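Long-range contact in GTP-binding nuclear protein GSP1 (Encephalitozoon cuniculi, PDB 4DJT), which binds guanine nucleotides as a Ran-family GTPase and is probably required for protein import into the nucleus and for RNA export: residues Leu90-Thr95 with Ile120-Asn125. Sequence-based numbering, arbitrary orientation.
Unlike the reference sequence in segment 90-95: Leu90 (reference Phe). With GDP (guanosine-5'-diphosphate), chain C.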
# COMPACT_ATOMS: atom_id res chain seq x y z
N LEU A 90 -1.38 -2.56 -3.63
CA LEU A 90 -2.39 -2.08 -4.58
C LEU A 90 -3.75 -2.44 -4.06
O LEU A 90 -4.03 -3.61 -3.78
CB LEU A 90 -2.12 -2.71 -5.97
CG LEU A 90 -3.18 -2.47 -7.05
CD1 LEU A 90 -3.38 -0.99 -7.36
CD2 LEU A 90 -2.81 -3.25 -8.31
N PHE A 91 -4.60 -1.43 -3.82
CA PHE A 91 -5.88 -1.64 -3.18
C PHE A 91 -7.00 -1.51 -4.19
O PHE A 91 -6.91 -0.71 -5.13
CB PHE A 91 -6.14 -0.56 -2.15
CG PHE A 91 -5.16 -0.55 -1.02
CD1 PHE A 91 -5.49 -1.05 0.21
CD2 PHE A 91 -3.91 0.03 -1.18
CE1 PHE A 91 -4.57 -1.04 1.27
CE2 PHE A 91 -2.99 0.05 -0.14
CZ PHE A 91 -3.33 -0.49 1.08
N PHE A 92 -8.08 -2.23 -3.93
CA PHE A 92 -9.36 -1.87 -4.49
C PHE A 92 -10.43 -1.93 -3.41
O PHE A 92 -10.21 -2.43 -2.32
CB PHE A 92 -9.70 -2.75 -5.71
CG PHE A 92 -10.01 -4.18 -5.37
CD1 PHE A 92 -8.98 -5.08 -5.08
CD2 PHE A 92 -11.32 -4.65 -5.37
CE1 PHE A 92 -9.25 -6.38 -4.74
CE2 PHE A 92 -11.59 -5.98 -5.05
CZ PHE A 92 -10.56 -6.83 -4.72
N ASP A 93 -11.59 -1.40 -3.75
CA ASP A 93 -12.76 -1.38 -2.91
C ASP A 93 -13.67 -2.50 -3.41
O ASP A 93 -14.12 -2.47 -4.57
CB ASP A 93 -13.42 -0.01 -3.10
CG ASP A 93 -14.71 0.18 -2.30
OD1 ASP A 93 -15.32 -0.81 -1.85
OD2 ASP A 93 -15.11 1.36 -2.18
N VAL A 94 -13.93 -3.48 -2.55
CA VAL A 94 -14.70 -4.66 -2.94
C VAL A 94 -16.15 -4.32 -3.28
O VAL A 94 -16.88 -5.17 -3.82
CB VAL A 94 -14.73 -5.74 -1.84
CG1 VAL A 94 -13.36 -6.29 -1.59
CG2 VAL A 94 -15.37 -5.22 -0.56
N THR A 95 -16.57 -3.10 -2.96
CA THR A 95 -17.92 -2.64 -3.31
C THR A 95 -17.96 -1.72 -4.56
O THR A 95 -19.02 -1.15 -4.85
CB THR A 95 -18.58 -1.94 -2.12
OG1 THR A 95 -17.95 -0.68 -1.89
CG2 THR A 95 -18.47 -2.79 -0.84
N ILE A 120 4.20 -6.82 -5.98
CA ILE A 120 2.97 -6.09 -5.82
C ILE A 120 2.00 -6.94 -4.99
O ILE A 120 1.76 -8.08 -5.34
CB ILE A 120 2.33 -5.76 -7.18
CG1 ILE A 120 3.29 -5.00 -8.10
CG2 ILE A 120 1.06 -4.97 -6.99
CD1 ILE A 120 2.68 -4.63 -9.44
N VAL A 121 1.50 -6.41 -3.88
CA VAL A 121 0.56 -7.12 -3.03
C VAL A 121 -0.77 -6.50 -3.30
O VAL A 121 -0.87 -5.26 -3.34
CB VAL A 121 0.93 -6.98 -1.55
CG1 VAL A 121 -0.19 -7.46 -0.65
CG2 VAL A 121 2.24 -7.73 -1.25
N VAL A 122 -1.78 -7.33 -3.52
CA VAL A 122 -3.12 -6.84 -3.82
C VAL A 122 -3.98 -6.98 -2.59
O VAL A 122 -4.04 -8.05 -2.00
CB VAL A 122 -3.77 -7.56 -5.03
CG1 VAL A 122 -5.23 -7.12 -5.21
CG2 VAL A 122 -2.97 -7.27 -6.29
N CYS A 123 -4.65 -5.88 -2.20
CA CYS A 123 -5.57 -5.86 -1.06
C CYS A 123 -6.99 -5.51 -1.46
O CYS A 123 -7.25 -4.45 -2.00
CB CYS A 123 -5.13 -4.84 0.00
SG CYS A 123 -3.53 -5.25 0.74
N ALA A 124 -7.88 -6.45 -1.19
CA ALA A 124 -9.30 -6.24 -1.23
C ALA A 124 -9.72 -5.52 0.04
O ALA A 124 -9.82 -6.13 1.11
CB ALA A 124 -10.00 -7.61 -1.32
N ASN A 125 -10.03 -4.22 -0.08
CA ASN A 125 -10.36 -3.43 1.09
C ASN A 125 -11.88 -3.22 1.26
O ASN A 125 -12.66 -3.34 0.30
CB ASN A 125 -9.63 -2.08 1.04
CG ASN A 125 -9.77 -1.29 2.33
OD1 ASN A 125 -9.67 -1.86 3.42
ND2 ASN A 125 -9.92 0.07 2.20
PB GDP C . -8.05 6.79 -0.68
O1B GDP C . -6.86 7.33 0.14
O2B GDP C . -7.78 5.48 -1.39
O3B GDP C . -8.69 7.88 -1.52
O3A GDP C . -9.25 6.44 0.34
PA GDP C . -9.53 7.00 1.81
O1A GDP C . -8.64 6.35 2.85
O2A GDP C . -9.58 8.50 1.72
O5' GDP C . -10.98 6.47 2.15
C5' GDP C . -12.05 6.76 1.23
C4' GDP C . -13.36 6.54 1.97
O4' GDP C . -13.52 5.16 2.23
C3' GDP C . -13.38 7.22 3.32
O3' GDP C . -14.71 7.64 3.57
C2' GDP C . -13.05 6.15 4.31
O2' GDP C . -13.64 6.33 5.61
C1' GDP C . -13.61 4.93 3.61
N9 GDP C . -12.84 3.74 3.94
C8 GDP C . -11.52 3.50 3.78
N7 GDP C . -11.22 2.26 4.24
C5 GDP C . -12.36 1.68 4.61
C6 GDP C . -12.76 0.37 5.16
O6 GDP C . -11.93 -0.56 5.37
N1 GDP C . -14.07 0.19 5.43
C2 GDP C . -15.00 1.16 5.21
N2 GDP C . -16.28 0.93 5.49
N3 GDP C . -14.70 2.38 4.71
C4 GDP C . -13.42 2.66 4.41
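Leu90 and Val121 begin five backbone hydrogen bonds that join residues 90-95 to the parallel strand 120-125 in the central sheet of the Ras-like fold; Val121 also bonds to Ala88. Leu90 N gives a nearly straight bond to Val121 O (2.8 Å), and its O takes the N-H of Cys123. Phe92 repeats the scheme two residues on, giving to Cys123 O and accepting from Asn125 N (2.9 Å). Val94, already past the strand, adds the last bond, N to Asn125 O (3.1 Å). Phe91 and Val122 bond to the flanking strands, Phe91 with Ile17, Val122 with Glu150 and Phe152, while Asp93 N is bonded to Thr99 OG1. On one face the Phe92 ring, placed by a chi1 of 70° in the crowded position, lies against the neighbouring strand, oblique to Ala124 CA; its CZ meets Ala124 CB at 3.5 Å, while the edge at CE1 faces Val122 CG1. Val94 CG1 packs against the same Ala124 methyl. On the other face Cys123 SG lies obliquely to the Phe91 ring, 4.8 Å from its centroid, and Asn125 CB sits at that ring's edge. At the end of the strand Asp93 OD1 closes an Asx turn, accepting Thr95 N and, at 2.6 Å, Thr95 OG1, both from one face of the carboxylate; OD2 forms a salt bridge with Lys126. Asn125 CG stands anti to the backbone N (chi1 -171°), its amide along the O6/N7 edge of the guanine: ND2 is 3.3 Å from GDP N7, and OD1 is equally near O6, a meeting of two acceptors. ND2 bonds to Val22 O in the P-loop, OD1 to Ala156 N. With its backbone N and O bonded to Phe92 O and Val94 N, Asn125 links the P-loop to the Ser155-Lys157 loop and lines the base, consistent with its place in the NKxD motif.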